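Local coordinates for capsular polysaccharide export system protein KpsC (Thermosulfurimonas dismutans, PDB 6MGB) that binds CMP and probably transfers Kdo in beta(2,4) linkage to build the glycolipid anchor of bacterial capsules, at residues P10-R16 against D31-P37; I92-V96 against S106-N110. All blocks are in the same frame, centred on the assembly; numbering follows the deposited sequence.

Contact 1 (P10-R16 against D31-P37); sequences PVGVFSR and DSVVYKP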
ATOM      1  N   PRO A  10      -8.786 -19.250 -18.668  1.00 35.23           N
ATOM      2  CA  PRO A  10      -7.662 -18.531 -18.058  1.00 35.77           C
ATOM      3  C   PRO A  10      -7.882 -17.021 -18.036  1.00 31.19           C
ATOM      4  O   PRO A  10      -8.867 -16.495 -18.552  1.00 34.09           O
ATOM      5  CB  PRO A  10      -6.485 -18.909 -18.960  1.00 40.38           C
ATOM      6  CG  PRO A  10      -7.107 -19.145 -20.291  1.00 41.26           C
ATOM      7  CD  PRO A  10      -8.438 -19.774 -20.003  1.00 48.44           C
ATOM      8  N   VAL A  11      -6.923 -16.325 -17.423  1.00 34.96           N
ATOM      9  CA  VAL A  11      -6.896 -14.867 -17.368  1.00 37.65           C
ATOM     10  C   VAL A  11      -5.921 -14.363 -18.422  1.00 36.76           C
ATOM     11  O   VAL A  11      -4.777 -14.828 -18.495  1.00 36.70           O
ATOM     12  CB  VAL A  11      -6.493 -14.370 -15.968  1.00 33.75           C
ATOM     13  CG1 VAL A  11      -6.341 -12.849 -15.954  1.00 32.49           C
ATOM     14  CG2 VAL A  11      -7.513 -14.816 -14.930  1.00 37.52           C
ATOM     15  N   GLY A  12      -6.361 -13.405 -19.232  1.00 29.26           N
ATOM     16  CA  GLY A  12      -5.508 -12.832 -20.256  1.00 26.06           C
ATOM     17  C   GLY A  12      -4.663 -11.694 -19.709  1.00 30.53           C
ATOM     18  O   GLY A  12      -5.126 -10.882 -18.911  1.00 33.96           O
ATOM     19  N   VAL A  13      -3.405 -11.654 -20.147  1.00 34.78           N
ATOM     20  CA  VAL A  13      -2.506 -10.549 -19.846  1.00 34.09           C
ATOM     21  C   VAL A  13      -1.864 -10.096 -21.148  1.00 35.55           C
ATOM     22  O   VAL A  13      -1.760 -10.851 -22.117  1.00 33.58           O
ATOM     23  CB  VAL A  13      -1.422 -10.923 -18.808  1.00 32.64           C
ATOM     24  CG1 VAL A  13      -2.067 -11.354 -17.498  1.00 36.70           C
ATOM     25  CG2 VAL A  13      -0.507 -12.016 -19.345  1.00 37.83           C
ATOM     26  N   PHE A  14      -1.436  -8.834 -21.162  1.00 29.95           N
ATOM     27  CA  PHE A  14      -0.819  -8.235 -22.338  1.00 30.51           C
ATOM     28  C   PHE A  14       0.601  -7.764 -22.047  1.00 34.74           C
ATOM     29  O   PHE A  14       1.104  -6.853 -22.712  1.00 45.43           O
ATOM     30  CB  PHE A  14      -1.694  -7.094 -22.852  1.00 34.81           C
ATOM     31  CG  PHE A  14      -3.002  -7.566 -23.411  1.00 37.66           C
ATOM     32  CD1 PHE A  14      -3.161  -7.751 -24.773  1.00 48.95           C
ATOM     33  CD2 PHE A  14      -4.063  -7.863 -22.571  1.00 41.55           C
ATOM     34  CE1 PHE A  14      -4.359  -8.200 -25.290  1.00 46.63           C
ATOM     35  CE2 PHE A  14      -5.263  -8.314 -23.082  1.00 40.43           C
ATOM     36  CZ  PHE A  14      -5.410  -8.486 -24.443  1.00 53.98           C
ATOM     37  N   SER A  15       1.254  -8.380 -21.068  1.00 36.22           N
ATOM     38  CA  SER A  15       2.642  -8.091 -20.743  1.00 38.25           C
ATOM     39  C   SER A  15       3.257  -9.337 -20.129  1.00 45.23           C
ATOM     40  O   SER A  15       2.718  -9.879 -19.160  1.00 38.20           O
ATOM     41  CB  SER A  15       2.753  -6.911 -19.773  1.00 44.66           C
ATOM     42  OG  SER A  15       4.056  -6.826 -19.227  1.00 44.37           O
ATOM     43  N   ARG A  16       4.373  -9.795 -20.699  1.00 46.97           N
ATOM     44  CA  ARG A  16       5.103 -10.910 -20.113  1.00 47.09           C
ATOM     45  C   ARG A  16       5.856 -10.514 -18.850  1.00 42.58           C
ATOM     46  O   ARG A  16       6.384 -11.395 -18.163  1.00 43.91           O
ATOM     47  CB  ARG A  16       6.087 -11.490 -21.130  1.00 49.72           C
ATOM     48  CG  ARG A  16       5.437 -12.044 -22.385  1.00 61.06           C
ATOM     49  CD  ARG A  16       6.437 -12.833 -23.210  1.00 66.06           C
ATOM     50  NE  ARG A  16       5.838 -13.407 -24.411  1.00 71.95           N
ATOM     51  CZ  ARG A  16       5.071 -14.493 -24.422  1.00 61.10           C
ATOM     52  NH1 ARG A  16       4.788 -15.127 -23.291  1.00 63.79           N
ATOM     53  NH2 ARG A  16       4.576 -14.943 -25.566  1.00 68.34           N
ATOM     54  N   ASP A  31      -5.923 -19.200 -11.180  1.00 46.87           N
ATOM     55  CA  ASP A  31      -6.300 -19.454 -12.561  1.00 44.40           C
ATOM     56  C   ASP A  31      -5.029 -19.526 -13.395  1.00 43.00           C
ATOM     57  O   ASP A  31      -3.942 -19.156 -12.944  1.00 43.83           O
ATOM     58  CB  ASP A  31      -7.227 -18.360 -13.109  1.00 56.04           C
ATOM     59  CG  ASP A  31      -8.601 -18.379 -12.469  1.00 55.40           C
ATOM     60  OD1 ASP A  31      -9.276 -19.427 -12.534  1.00 56.97           O
ATOM     61  OD2 ASP A  31      -9.004 -17.344 -11.899  1.00 52.30           O
ATOM     62  N   SER A  32      -5.172 -20.005 -14.624  1.00 43.43           N
ATOM     63  CA  SER A  32      -4.079 -19.969 -15.583  1.00 43.41           C
ATOM     64  C   SER A  32      -4.072 -18.628 -16.311  1.00 39.20           C
ATOM     65  O   SER A  32      -5.090 -17.936 -16.398  1.00 38.19           O
ATOM     66  CB  SER A  32      -4.200 -21.114 -16.589  1.00 49.33           C
ATOM     67  OG  SER A  32      -4.054 -22.370 -15.951  1.00 64.93           O
ATOM     68  N   VAL A  33      -2.902 -18.262 -16.830  1.00 37.65           N
ATOM     69  CA  VAL A  33      -2.717 -17.012 -17.554  0.62 43.89           C
ATOM     70  C   VAL A  33      -2.358 -17.331 -18.998  1.00 46.02           C
ATOM     71  O   VAL A  33      -1.704 -18.338 -19.286  1.00 45.47           O
ATOM     72  CB  VAL A  33      -1.630 -16.132 -16.894  0.62 42.58           C
ATOM     73  CG1 VAL A  33      -1.237 -14.964 -17.794  0.62 41.23           C
ATOM     74  CG2 VAL A  33      -2.119 -15.613 -15.549  0.62 46.09           C
ATOM     75  N   VAL A  34      -2.787 -16.457 -19.908  1.00 38.28           N
ATOM     76  CA  VAL A  34      -2.466 -16.563 -21.325  1.00 35.12           C
ATOM     77  C   VAL A  34      -2.049 -15.187 -21.824  1.00 48.45           C
ATOM     78  O   VAL A  34      -2.654 -14.171 -21.460  1.00 32.85           O
ATOM     79  CB  VAL A  34      -3.650 -17.110 -22.150  1.00 40.26           C
ATOM     80  CG1 VAL A  34      -3.961 -18.542 -21.736  1.00 49.61           C
ATOM     81  CG2 VAL A  34      -4.880 -16.222 -21.993  1.00 51.61           C
ATOM     82  N   TYR A  35      -1.012 -15.154 -22.657  1.00 40.12           N
ATOM     83  CA  TYR A  35      -0.413 -13.904 -23.103  1.00 42.85           C
ATOM     84  C   TYR A  35      -1.030 -13.450 -24.421  1.00 42.71           C
ATOM     85  O   TYR A  35      -1.068 -14.211 -25.392  1.00 41.51           O
ATOM     86  CB  TYR A  35       1.099 -14.072 -23.250  1.00 48.85           C
ATOM     87  CG  TYR A  35       1.805 -12.881 -23.852  1.00 53.31           C
ATOM     88  CD1 TYR A  35       2.337 -12.942 -25.132  1.00 53.97           C
ATOM     89  CD2 TYR A  35       1.942 -11.696 -23.142  1.00 48.79           C
ATOM     90  CE1 TYR A  35       2.991 -11.864 -25.686  1.00 55.02           C
ATOM     91  CE2 TYR A  35       2.590 -10.606 -23.691  1.00 56.22           C
ATOM     92  CZ  TYR A  35       3.115 -10.697 -24.962  1.00 55.27           C
ATOM     93  OH  TYR A  35       3.759  -9.617 -25.518  1.00 46.61           O
ATOM     94  N   LYS A  36      -1.508 -12.204 -24.440  1.00 44.94           N
ATOM     95  CA  LYS A  36      -2.085 -11.594 -25.631  0.51 51.12           C
ATOM     96  C   LYS A  36      -3.073 -12.530 -26.316  1.00 48.60           C
ATOM     97  O   LYS A  36      -2.797 -13.021 -27.417  1.00 51.45           O
ATOM     98  CB  LYS A  36      -0.983 -11.188 -26.613  0.51 48.14           C
ATOM     99  CG  LYS A  36      -0.368  -9.834 -26.320  0.51 52.78           C
ATOM    100  CD  LYS A  36       0.628  -9.433 -27.395  0.51 56.09           C
ATOM    101  CE  LYS A  36       0.976  -7.955 -27.305  0.51 51.40           C
ATOM    102  NZ  LYS A  36       1.485  -7.577 -25.958  0.51 51.19           N
ATOM    103  N   PRO A  37      -4.221 -12.807 -25.704  1.00 49.05           N
ATOM    104  CA  PRO A  37      -5.268 -13.539 -26.420  1.00 51.24           C
ATOM    105  C   PRO A  37      -5.864 -12.669 -27.512  1.00 51.09           C
ATOM    106  O   PRO A  37      -5.997 -11.452 -27.365  1.00 49.32           O
ATOM    107  CB  PRO A  37      -6.296 -13.855 -25.328  1.00 49.62           C
ATOM    108  CG  PRO A  37      -6.069 -12.807 -24.287  1.00 50.54           C
ATOM    109  CD  PRO A  37      -4.598 -12.522 -24.310  1.00 51.75           C
TER
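Strands 11-13 and 33-35 run side by side in parallel, their axes 4.6 Å apart at closest approach, with their directions 34° apart. V11 pairs with V33, G12 with V34 and V13 with Y35. The two form a pair at the edge of a mixed sheet: 33-35 is one of its two outermost strands, and 45-49 flanks 11-13 on the other side. The link between them is largely helical, so this is a beta-alpha-beta crossover, as in Rossmann-like domains. Four backbone hydrogen bonds make the ladder: V11 N to S32 O (2.6 Å), V34 N to V11 O (2.9 Å), V13 N to V34 O (2.9 Å) and K36 N to V13 O (2.7 Å). V13 CG2 meets V33 CG1 at 3.4 Å. Y35 points to the same face as these valines. P10 CG packs on V34 CG1 (3.5 Å), and P37 CD lies over the F14 ring. R16 lies over the Y35 ring, with R16 CG 3.6 Å and R16 CZ 3.8 Å from its centroid, a CH-pi contact and an off-centre cation-pi contact.

Contact 2 (I92-V96 against S106-N110); sequences IVDPV and SLLEN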
ATOM      1  N   ILE A  92      -2.063  -8.317  -4.439  1.00 25.27           N
ATOM      2  CA  ILE A  92      -3.406  -7.753  -4.446  1.00 25.00           C
ATOM      3  C   ILE A  92      -4.023  -8.001  -5.814  1.00 27.56           C
ATOM      4  O   ILE A  92      -3.418  -7.688  -6.846  1.00 28.98           O
ATOM      5  CB  ILE A  92      -3.376  -6.253  -4.104  1.00 25.01           C
ATOM      6  CG1 ILE A  92      -3.156  -6.082  -2.598  1.00 24.75           C
ATOM      7  CG2 ILE A  92      -4.673  -5.569  -4.530  1.00 24.60           C
ATOM      8  CD1 ILE A  92      -2.803  -4.674  -2.177  1.00 24.69           C
ATOM      9  N   VAL A  93      -5.223  -8.573  -5.819  1.00 22.29           N
ATOM     10  CA  VAL A  93      -5.946  -8.911  -7.039  1.00 26.84           C
ATOM     11  C   VAL A  93      -7.340  -8.322  -6.872  1.00 33.67           C
ATOM     12  O   VAL A  93      -8.168  -8.872  -6.137  1.00 26.61           O
ATOM     13  CB  VAL A  93      -6.006 -10.423  -7.283  1.00 26.31           C
ATOM     14  CG1 VAL A  93      -6.758 -10.735  -8.568  1.00 33.21           C
ATOM     15  CG2 VAL A  93      -4.598 -11.009  -7.328  1.00 28.60           C
ATOM     16  N   ASP A  94      -7.606  -7.207  -7.544  1.00 23.86           N
ATOM     17  CA  ASP A  94      -8.839  -6.451  -7.332  1.00 26.44           C
ATOM     18  C   ASP A  94      -9.684  -6.469  -8.597  1.00 24.31           C
ATOM     19  O   ASP A  94      -9.315  -5.813  -9.590  1.00 24.60           O
ATOM     20  CB  ASP A  94      -8.518  -5.012  -6.925  1.00 26.80           C
ATOM     21  CG  ASP A  94      -9.719  -4.290  -6.345  1.00 25.15           C
ATOM     22  OD1 ASP A  94     -10.846  -4.526  -6.826  1.00 26.89           O
ATOM     23  OD2 ASP A  94      -9.535  -3.491  -5.404  1.00 27.40           O
ATOM     24  N   PRO A  95     -10.807  -7.193  -8.630  1.00 29.44           N
ATOM     25  CA  PRO A  95     -11.660  -7.191  -9.824  1.00 24.91           C
ATOM     26  C   PRO A  95     -12.672  -6.058  -9.872  1.00 28.99           C
ATOM     27  O   PRO A  95     -13.464  -6.007 -10.820  1.00 30.64           O
ATOM     28  CB  PRO A  95     -12.375  -8.550  -9.743  1.00 30.81           C
ATOM     29  CG  PRO A  95     -12.192  -9.045  -8.331  1.00 41.21           C
ATOM     30  CD  PRO A  95     -11.335  -8.080  -7.580  1.00 32.68           C
ATOM     31  N   VAL A  96     -12.674  -5.160  -8.889  1.00 28.35           N
ATOM     32  CA  VAL A  96     -13.619  -4.050  -8.846  1.00 24.03           C
ATOM     33  C   VAL A  96     -12.910  -2.779  -9.297  1.00 27.30           C
ATOM     34  O   VAL A  96     -13.323  -2.129 -10.264  1.00 27.61           O
ATOM     35  CB  VAL A  96     -14.207  -3.887  -7.432  1.00 26.05           C
ATOM     36  CG1 VAL A  96     -15.064  -2.633  -7.332  1.00 26.07           C
ATOM     37  CG2 VAL A  96     -15.020  -5.119  -7.057  1.00 28.10           C
ATOM     38  N   SER A 106     -13.445   0.162  -4.970  1.00 24.20           N
ATOM     39  CA  SER A 106     -12.518  -0.954  -5.067  1.00 27.41           C
ATOM     40  C   SER A 106     -13.061  -2.086  -4.207  1.00 25.62           C
ATOM     41  O   SER A 106     -13.971  -1.891  -3.396  1.00 22.80           O
ATOM     42  CB  SER A 106     -11.106  -0.565  -4.611  1.00 21.39           C
ATOM     43  OG  SER A 106     -11.057  -0.391  -3.204  1.00 22.68           O
ATOM     44  N   LEU A 107     -12.504  -3.285  -4.383  1.00 25.87           N
ATOM     45  CA  LEU A 107     -12.903  -4.394  -3.522  1.00 21.34           C
ATOM     46  C   LEU A 107     -12.707  -4.032  -2.055  1.00 21.97           C
ATOM     47  O   LEU A 107     -13.575  -4.304  -1.219  1.00 24.49           O
ATOM     48  CB  LEU A 107     -12.113  -5.655  -3.875  1.00 26.15           C
ATOM     49  CG  LEU A 107     -12.298  -6.835  -2.912  1.00 29.48           C
ATOM     50  CD1 LEU A 107     -13.750  -7.296  -2.884  1.00 34.31           C
ATOM     51  CD2 LEU A 107     -11.374  -7.983  -3.278  1.00 31.66           C
ATOM     52  N   LEU A 108     -11.577  -3.401  -1.728  1.00 24.87           N
ATOM     53  CA  LEU A 108     -11.304  -3.042  -0.341  1.00 23.68           C
ATOM     54  C   LEU A 108     -12.320  -2.028   0.170  1.00 25.15           C
ATOM     55  O   LEU A 108     -12.859  -2.176   1.274  1.00 23.14           O
ATOM     56  CB  LEU A 108      -9.881  -2.497  -0.209  1.00 27.95           C
ATOM     57  CG  LEU A 108      -9.475  -2.011   1.185  1.00 24.50           C
ATOM     58  CD1 LEU A 108      -9.685  -3.094   2.233  1.00 27.68           C
ATOM     59  CD2 LEU A 108      -8.026  -1.552   1.190  1.00 25.88           C
ATOM     60  N   GLU A 109     -12.596  -0.988  -0.620  1.00 24.19           N
ATOM     61  CA  GLU A 109     -13.577   0.006  -0.200  1.00 23.04           C
ATOM     62  C   GLU A 109     -14.941  -0.634   0.013  1.00 22.21           C
ATOM     63  O   GLU A 109     -15.670  -0.268   0.941  1.00 24.36           O
ATOM     64  CB  GLU A 109     -13.673   1.129  -1.232  1.00 23.56           C
ATOM     65  CG  GLU A 109     -14.491   2.321  -0.756  1.00 24.63           C
ATOM     66  CD  GLU A 109     -14.732   3.341  -1.849  1.00 27.24           C
ATOM     67  OE1 GLU A 109     -14.029   4.373  -1.867  1.00 27.32           O
ATOM     68  OE2 GLU A 109     -15.622   3.109  -2.692  1.00 28.46           O
ATOM     69  N   ASN A 110     -15.304  -1.597  -0.839  1.00 22.54           N
ATOM     70  CA  ASN A 110     -16.579  -2.287  -0.672  1.00 25.33           C
ATOM     71  C   ASN A 110     -16.601  -3.089   0.625  1.00 27.21           C
ATOM     72  O   ASN A 110     -17.603  -3.083   1.348  1.00 26.61           O
ATOM     73  CB  ASN A 110     -16.848  -3.196  -1.873  1.00 28.88           C
ATOM     74  CG  ASN A 110     -17.250  -2.422  -3.118  1.00 25.88           C
ATOM     75  OD1 ASN A 110     -17.601  -1.243  -3.052  1.00 29.78           O
ATOM     76  ND2 ASN A 110     -17.223  -3.097  -4.264  1.00 28.46           N
TER
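This is a polar junction between the end of a strand and the start of a helix. Strand 90-94 belongs to the mixed sheet, between strands 69-74 and 302-305, and helix 107-114 begins after a connection with no helix or strand. The two segments bury 243 Å² in all, a modest area.

The carboxylate of D94 holds the junction together. L107 N, at the first turn of the helix, donates to both of its oxygens, at 3.2 Å to D94 OD1 and 3.1 Å to D94 OD2. D94 OD1 also accepts from V96 N at 2.8 Å. This is an Asx turn, and it bends the chain as it leaves the strand. G97 N donates to D94 OD1 as well, and Y300 OH is hydrogen-bonded to D94 OD2.

S106 is the N-cap of the helix. Its OG accepts from E109 N at 3.1 Å, and S106 O accepts from N110 N at 2.9 Å.

Beside the carboxylate, V96 and P95 pack loosely on the helix start. V96 points toward the helix, with V96 CG2 4.3 Å from L107 CB. P95 CD lies 4.3 Å from L107 CD2. V96 CG1 is in van der Waals contact with N110 ND2 at 3.8 Å. L108 takes little part here and packs on helix 289-299. E109 makes salt bridges to R282 and R283.

D94 and S106 thus serve different backbone NH groups of the first turn. The negative charge of D94 also sits at the N-terminal end of the helix, where the helix dipole is favourable to it.

In the fold
Both contacts reach the same mixed sheet, but they use different strands. Contact 1 joins two neighbouring strands at one edge, about 25 Å (centre to centre) from the middle of the chain. Contact 2 ties an inner strand to a helix and lies closer in, about 13 Å from that middle. Their centres are 20 Å apart and they do not touch. Each is partly buried, with some exposed residues. Contact 1 relies on backbone hydrogen bonds and valine packing, with a cation-pi pair at its end. Contact 2 relies on one carboxylate. Contact 1 is remote from the CMP site, whereas the side chain of L108 in contact 2 is about 12 Å from the bound CMP.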